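Side-chain contacts in sialidase B (Streptococcus pneumoniae serotype 4, PDB 4XJW), which catalyses the hydrolysis of terminal alpha-2,3-, alpha-2,6- and alpha-2,8-linked sialic acids from oligosaccharides, glycoproteins and glycolipids: residues 65-68 with 72-75; 41-46 with 606-611. The protein carries 1 engineered substitution. All blocks are in the same frame, centred on the assembly; numbering follows the deposited sequence.

Interaction 1: 65-68 with 72-75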
ATOM      1  N   SER A  65      -5.994  15.110  26.459  1.00 12.70           N
ATOM      2  CA  SER A  65      -4.713  14.433  26.373  1.00 13.10           C
ATOM      3  C   SER A  65      -4.352  14.164  24.926  1.00 13.28           C
ATOM      4  O   SER A  65      -5.238  13.968  24.087  1.00 14.17           O
ATOM      5  CB  SER A  65      -4.747  13.117  27.142  1.00 14.12           C
ATOM      6  OG  SER A  65      -5.515  12.146  26.444  1.00 18.84           O
ATOM      7  N   ILE A  66      -3.052  14.210  24.639  1.00 11.45           N
ATOM      8  CA  ILE A  66      -2.502  13.663  23.406  1.00 11.08           C
ATOM      9  C   ILE A  66      -1.770  12.385  23.808  1.00 13.79           C
ATOM     10  O   ILE A  66      -0.835  12.425  24.610  1.00 13.60           O
ATOM     11  CB  ILE A  66      -1.529  14.644  22.728  1.00 10.05           C
ATOM     12  CG1 ILE A  66      -2.258  15.914  22.292  1.00 11.51           C
ATOM     13  CG2 ILE A  66      -0.854  13.976  21.533  1.00 13.65           C
ATOM     14  CD1 ILE A  66      -1.313  17.083  21.936  1.00 13.16           C
ATOM     15  N   PHE A  67      -2.202  11.245  23.276  1.00 11.83           N
ATOM     16  CA  PHE A  67      -1.602   9.967  23.673  1.00 12.15           C
ATOM     17  C   PHE A  67      -1.069   9.179  22.481  1.00  9.97           C
ATOM     18  O   PHE A  67      -1.389   9.482  21.319  1.00 10.18           O
ATOM     19  CB  PHE A  67      -2.595   9.101  24.465  1.00 13.93           C
ATOM     20  CG  PHE A  67      -3.761   8.604  23.644  1.00 15.70           C
ATOM     21  CD1 PHE A  67      -3.687   7.390  22.966  1.00 13.97           C
ATOM     22  CD2 PHE A  67      -4.927   9.358  23.541  1.00 11.42           C
ATOM     23  CE1 PHE A  67      -4.748   6.939  22.196  1.00 12.09           C
ATOM     24  CE2 PHE A  67      -6.003   8.909  22.784  1.00 13.50           C
ATOM     25  CZ  PHE A  67      -5.907   7.694  22.100  1.00 13.60           C
ATOM     26  N   MET A  68      -0.253   8.172  22.781  1.00  9.34           N
ATOM     27  CA  MET A  68       0.208   7.220  21.781  1.00 10.59           C
ATOM     28  C   MET A  68       0.179   5.810  22.347  1.00 12.57           C
ATOM     29  O   MET A  68       0.047   5.603  23.564  1.00 13.61           O
ATOM     30  CB  MET A  68       1.625   7.536  21.309  1.00 12.58           C
ATOM     31  CG  MET A  68       2.669   7.443  22.413  1.00 12.07           C
ATOM     32  SD  MET A  68       4.359   7.686  21.818  1.00 14.54           S
ATOM     33  CE  MET A  68       4.703   6.109  21.048  1.00 15.71           C
ATOM     34  N   GLY A  72       2.151   2.348  17.559  1.00 13.07           N
ATOM     35  CA  GLY A  72       2.377   3.488  16.688  1.00  9.58           C
ATOM     36  C   GLY A  72       1.138   4.351  16.505  1.00 10.45           C
ATOM     37  O   GLY A  72       1.187   5.344  15.775  1.00 11.05           O
ATOM     38  N   GLU A  73       0.033   3.975  17.154  1.00  9.97           N
ATOM     39  CA  GLU A  73      -1.192   4.767  17.123  1.00 12.54           C
ATOM     40  C   GLU A  73      -1.001   6.106  17.838  1.00  9.82           C
ATOM     41  O   GLU A  73      -0.298   6.179  18.844  1.00 11.13           O
ATOM     42  CB  GLU A  73      -2.320   3.969  17.783  1.00 10.47           C
ATOM     43  CG  GLU A  73      -3.648   4.707  17.961  1.00 10.85           C
ATOM     44  CD  GLU A  73      -4.707   3.798  18.536  1.00 22.27           C
ATOM     45  OE1 GLU A  73      -4.788   2.643  18.075  1.00 21.57           O
ATOM     46  OE2 GLU A  73      -5.428   4.232  19.462  1.00 22.07           O
ATOM     47  N   ILE A  74      -1.620   7.160  17.315  1.00  8.01           N
ATOM     48  CA  ILE A  74      -1.671   8.452  17.988  1.00 11.59           C
ATOM     49  C   ILE A  74      -3.138   8.825  18.186  1.00 11.99           C
ATOM     50  O   ILE A  74      -3.990   8.477  17.363  1.00 11.46           O
ATOM     51  CB  ILE A  74      -0.948   9.553  17.162  1.00 10.61           C
ATOM     52  CG1 ILE A  74      -0.605  10.775  18.022  1.00 14.86           C
ATOM     53  CG2 ILE A  74      -1.794   9.983  15.977  1.00 12.72           C
ATOM     54  CD1 ILE A  74       0.552  10.546  18.982  1.00 12.37           C
ATOM     55  N   GLY A  75      -3.445   9.532  19.272  1.00 11.20           N
ATOM     56  CA  GLY A  75      -4.807   9.960  19.498  1.00 10.79           C
ATOM     57  C   GLY A  75      -4.925  11.099  20.482  1.00 10.87           C
ATOM     58  O   GLY A  75      -3.920  11.561  21.053  1.00 11.57           O
TER
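Phe67 lays its ring over Gly75, a clear case of an aromatic side chain spreading across a neighbouring strand where that strand has a glycine. Gly75 CA sits 3.8 Å from the ring centroid and only 22° off the ring normal, a CH-pi contact displaced toward the rim. The first torsion brings this about: CG stands between the backbone N and the carbonyl carbon (chi1 68°), which turns the ring over the partner strand. At the ring edge, in its plane, Glu73 OE2 lies 3.9 Å from Phe67 CE1, with ring and carboxylate planes 63° apart. The extended Glu73 chain delivers this oxygen, and a salt bridge to Arg69 NE, with a weak hydrogen bond to Ser90 OG, holds it there.

Beneath the ring the backbones form an antiparallel hydrogen-bonded pair. Phe67 N donates to Gly75 O over 2.8 Å, and Gly75 N returns a bond of 2.9 Å to Phe67 O. One step on, Met68 and Ile74 make a non-hydrogen-bonded pair, and Met68 CA passes 3.2 Å from Glu73 O in a CA-H...O contact. Their side chains occupy the other face of the sheet from Phe67. There Ile74 CD1 folds back to within 3.2 Å of Phe67 O and comes 4.0 Å from Met68 CB.

Further out, Ile66 and Ile74 both rest on Leu108 of strand 102-113, which belongs to a different sheet, while Phe67 also touches Leu46 on the adjoining strand 46-53. Segments 65-68 and 72-75 thus form the turn end of the beta hairpin 63-69/74-80, within one of the packed antiparallel sheets of the concanavalin-like, lectin-type beta sandwich at the N-terminus.

Interaction 2: 41-46 with 606-611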
ATOM      1  N   ASP A  41      11.330   5.661  21.288  1.00 18.07           N
ATOM      2  CA  ASP A  41      11.819   4.435  20.678  1.00 18.10           C
ATOM      3  C   ASP A  41      11.640   3.228  21.593  1.00 19.35           C
ATOM      4  O   ASP A  41      11.867   2.089  21.179  1.00 26.26           O
ATOM      5  CB  ASP A  41      13.274   4.582  20.224  1.00 23.12           C
ATOM      6  CG  ASP A  41      14.220   4.911  21.363  1.00 29.95           C
ATOM      7  OD1 ASP A  41      13.754   5.405  22.409  1.00 30.34           O
ATOM      8  OD2 ASP A  41      15.438   4.688  21.196  1.00 32.50           O
ATOM      9  N   LYS A  42      11.229   3.483  22.833  1.00 17.22           N
ATOM     10  CA  LYS A  42      10.852   2.419  23.763  1.00 20.95           C
ATOM     11  C   LYS A  42       9.583   2.797  24.528  1.00 20.96           C
ATOM     12  O   LYS A  42       9.582   2.838  25.764  1.00 25.08           O
ATOM     13  CB  LYS A  42      11.983   2.132  24.753  1.00 30.05           C
ATOM     14  CG  LYS A  42      13.342   1.918  24.109  1.00 32.12           C
ATOM     15  CD  LYS A  42      14.303   1.218  25.057  1.00 39.01           C
ATOM     16  CE  LYS A  42      15.741   1.309  24.572  1.00 40.06           C
ATOM     17  NZ  LYS A  42      16.704   1.079  25.691  1.00 50.27           N
ATOM     18  N   PRO A  43       8.483   3.061  23.798  1.00 17.62           N
ATOM     19  CA  PRO A  43       7.268   3.543  24.468  1.00 15.73           C
ATOM     20  C   PRO A  43       6.595   2.478  25.327  1.00 15.60           C
ATOM     21  O   PRO A  43       6.715   1.288  25.047  1.00 19.09           O
ATOM     22  CB  PRO A  43       6.344   3.871  23.299  1.00 17.39           C
ATOM     23  CG  PRO A  43       6.782   2.917  22.209  1.00 16.69           C
ATOM     24  CD  PRO A  43       8.278   2.889  22.344  1.00 16.67           C
ATOM     25  N   ASN A  44       5.880   2.916  26.357  1.00 16.70           N
ATOM     26  CA  ASN A  44       5.003   2.020  27.104  1.00 18.82           C
ATOM     27  C   ASN A  44       3.792   1.686  26.228  1.00 18.96           C
ATOM     28  O   ASN A  44       3.596   2.329  25.192  1.00 18.29           O
ATOM     29  CB  ASN A  44       4.569   2.675  28.422  1.00 15.23           C
ATOM     30  CG  ASN A  44       5.743   2.978  29.343  1.00 17.41           C
ATOM     31  OD1 ASN A  44       6.657   2.171  29.487  1.00 21.32           O
ATOM     32  ND2 ASN A  44       5.726   4.158  29.959  1.00 20.42           N
ATOM     33  N   SER A  45       2.985   0.697  26.614  1.00 19.46           N
ATOM     34  CA  SER A  45       1.884   0.256  25.751  1.00 18.05           C
ATOM     35  C   SER A  45       0.880   1.377  25.438  1.00 15.78           C
ATOM     36  O   SER A  45       0.395   1.485  24.307  1.00 16.71           O
ATOM     37  CB  SER A  45       1.173  -0.973  26.333  1.00 19.79           C
ATOM     38  OG  SER A  45       0.650  -0.701  27.613  1.00 34.26           O
ATOM     39  N   LEU A  46       0.600   2.210  26.437  1.00 17.13           N
ATOM     40  CA  LEU A  46      -0.256   3.389  26.291  1.00 14.22           C
ATOM     41  C   LEU A  46       0.332   4.498  27.148  1.00 16.63           C
ATOM     42  O   LEU A  46       0.538   4.309  28.348  1.00 18.25           O
ATOM     43  CB  LEU A  46      -1.693   3.100  26.740  1.00 15.87           C
ATOM     44  CG  LEU A  46      -2.602   4.334  26.836  1.00 14.30           C
ATOM     45  CD1 LEU A  46      -2.843   4.958  25.470  1.00 17.49           C
ATOM     46  CD2 LEU A  46      -3.929   4.019  27.497  1.00 17.39           C
ATOM     47  N   ILE A 606      13.930  -2.023  10.281  1.00 11.15           N
ATOM     48  CA  ILE A 606      13.446  -0.803   9.625  1.00 12.63           C
ATOM     49  C   ILE A 606      12.892   0.197  10.654  1.00 10.70           C
ATOM     50  O   ILE A 606      13.090   1.408  10.551  1.00 12.47           O
ATOM     51  CB  ILE A 606      12.362  -1.159   8.588  1.00 13.85           C
ATOM     52  CG1 ILE A 606      12.962  -1.968   7.436  1.00 17.71           C
ATOM     53  CG2 ILE A 606      11.688   0.105   8.050  1.00 12.38           C
ATOM     54  CD1 ILE A 606      13.574  -1.097   6.363  1.00 17.07           C
ATOM     55  N   ASP A 607      12.192  -0.328  11.653  1.00 10.94           N
ATOM     56  CA  ASP A 607      11.667   0.469  12.757  1.00 12.87           C
ATOM     57  C   ASP A 607      11.355  -0.542  13.864  1.00 14.63           C
ATOM     58  O   ASP A 607      11.727  -1.714  13.749  1.00 15.61           O
ATOM     59  CB  ASP A 607      10.420   1.252  12.317  1.00 11.83           C
ATOM     60  CG  ASP A 607      10.083   2.420  13.243  1.00 11.00           C
ATOM     61  OD1 ASP A 607      10.637   2.501  14.363  1.00 12.84           O
ATOM     62  OD2 ASP A 607       9.244   3.270  12.854  1.00 10.82           O
ATOM     63  N   LEU A 608      10.668  -0.102  14.920  1.00 13.69           N
ATOM     64  CA  LEU A 608      10.434  -0.922  16.117  1.00 12.99           C
ATOM     65  C   LEU A 608       9.751  -2.231  15.774  1.00 12.92           C
ATOM     66  O   LEU A 608       8.949  -2.289  14.841  1.00 13.74           O
ATOM     67  CB  LEU A 608       9.570  -0.153  17.121  1.00 11.69           C
ATOM     68  CG  LEU A 608      10.006   1.264  17.479  1.00 15.45           C
ATOM     69  CD1 LEU A 608       9.195   1.838  18.634  1.00 16.05           C
ATOM     70  CD2 LEU A 608      11.502   1.307  17.774  1.00 18.10           C
ATOM     71  N   PRO A 609      10.054  -3.297  16.533  1.00 13.82           N
ATOM     72  CA  PRO A 609       9.409  -4.594  16.310  1.00 14.55           C
ATOM     73  C   PRO A 609       7.878  -4.512  16.346  1.00 13.20           C
ATOM     74  O   PRO A 609       7.201  -5.311  15.690  1.00 16.53           O
ATOM     75  CB  PRO A 609       9.928  -5.439  17.480  1.00 17.47           C
ATOM     76  CG  PRO A 609      11.282  -4.882  17.756  1.00 16.85           C
ATOM     77  CD  PRO A 609      11.178  -3.386  17.481  1.00 17.36           C
ATOM     78  N   SER A 610       7.335  -3.556  17.099  1.00 14.17           N
ATOM     79  CA  SER A 610       5.885  -3.439  17.236  1.00 13.11           C
ATOM     80  C   SER A 610       5.230  -2.520  16.197  1.00 12.50           C
ATOM     81  O   SER A 610       4.004  -2.429  16.135  1.00 12.04           O
ATOM     82  CB  SER A 610       5.534  -2.942  18.635  1.00 12.82           C
ATOM     83  OG  SER A 610       6.093  -1.663  18.848  1.00 15.05           O
ATOM     84  N   TYR A 611       6.037  -1.831  15.396  1.00 11.66           N
ATOM     85  CA  TYR A 611       5.485  -0.930  14.386  1.00 11.95           C
ATOM     86  C   TYR A 611       5.257  -1.667  13.061  1.00 10.17           C
ATOM     87  O   TYR A 611       5.992  -2.606  12.719  1.00  9.95           O
ATOM     88  CB  TYR A 611       6.377   0.294  14.206  1.00 10.57           C
ATOM     89  CG  TYR A 611       6.220   1.353  15.281  1.00  9.78           C
ATOM     90  CD1 TYR A 611       5.548   1.090  16.469  1.00 11.36           C
ATOM     91  CD2 TYR A 611       6.725   2.637  15.089  1.00 11.29           C
ATOM     92  CE1 TYR A 611       5.398   2.069  17.442  1.00 13.03           C
ATOM     93  CE2 TYR A 611       6.584   3.625  16.058  1.00  9.81           C
ATOM     94  CZ  TYR A 611       5.913   3.327  17.242  1.00  9.67           C
ATOM     95  OH  TYR A 611       5.749   4.285  18.219  1.00 11.22           O
TER
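Asp607 OD1 is gripped twice: by the backbone N of Lys98, and by the N of Leu608, the residue whose methyl groups meet Asp41 and Pro43. The bond from Leu608 N is short, 2.7 Å to Asp607 OD1, and bent to 143° at the hydrogen; it reaches the oxygen from 37° out of the carboxylate plane. The other carboxylate oxygen, OD2, takes Gly97 N and a salt bridge from Lys632. The aspartate just before the turn is therefore tied both to the N of Leu608 and to the 97-98 backbone of the lectin-type domain.

Across the contact itself, packing replaces hydrogen bonding. Both methyls of Leu608 rest against a backbone carbonyl oxygen, with CD2 at 3.5 Å and CD1 at 3.7 Å from Asp41 O. Leu608 CD1 also meets Pro43 CD tip to tip at 4.0 Å. With CG opposite the carbonyl carbon and beside the backbone N (chi1 -50°), the leucine sends both methyls toward the 41-46 loop. Its CD1 lies 3.8 Å above the plane of the Tyr611 ring, toward the rim, and the hydroxyl end of that tyrosine approaches the same proline, with OH 4.3 Å from Pro43 CG.

Leucine and tyrosine are brought together by a type I turn, closed by Tyr611 N bonding to Leu608 O over 3.0 Å. The turn follows strand 597-605 of the propeller-type catalytic domain, whereas Pro43 lies between lectin-domain strands 32-39 and 46-53. Strand 63-69 runs beside Pro43 and Tyr611, and strand 98-99 borders Asp41 and Leu608.

Interaction 1 is internal to the lectin-type domain, whereas interaction 2 joins that domain to the catalytic one; their centres are about 13 Å apart. Met68 connects them: its CE lies 3.6 Å from Pro43 CB and 3.5 Å from Tyr611 OH, so the methionine at the end of 65-68 is wedged against both sides of the interdomain contact. Gly72 N of the hairpin also packs 3.3 Å from Tyr611 CE1. Interaction 1 lies away from the annotated sites. By contrast, the Tyr611 side chain is about 10 Å from that of Arg581, a residue that binds substrate by similarity. No residue of the inhibitor pocket belongs to either contact.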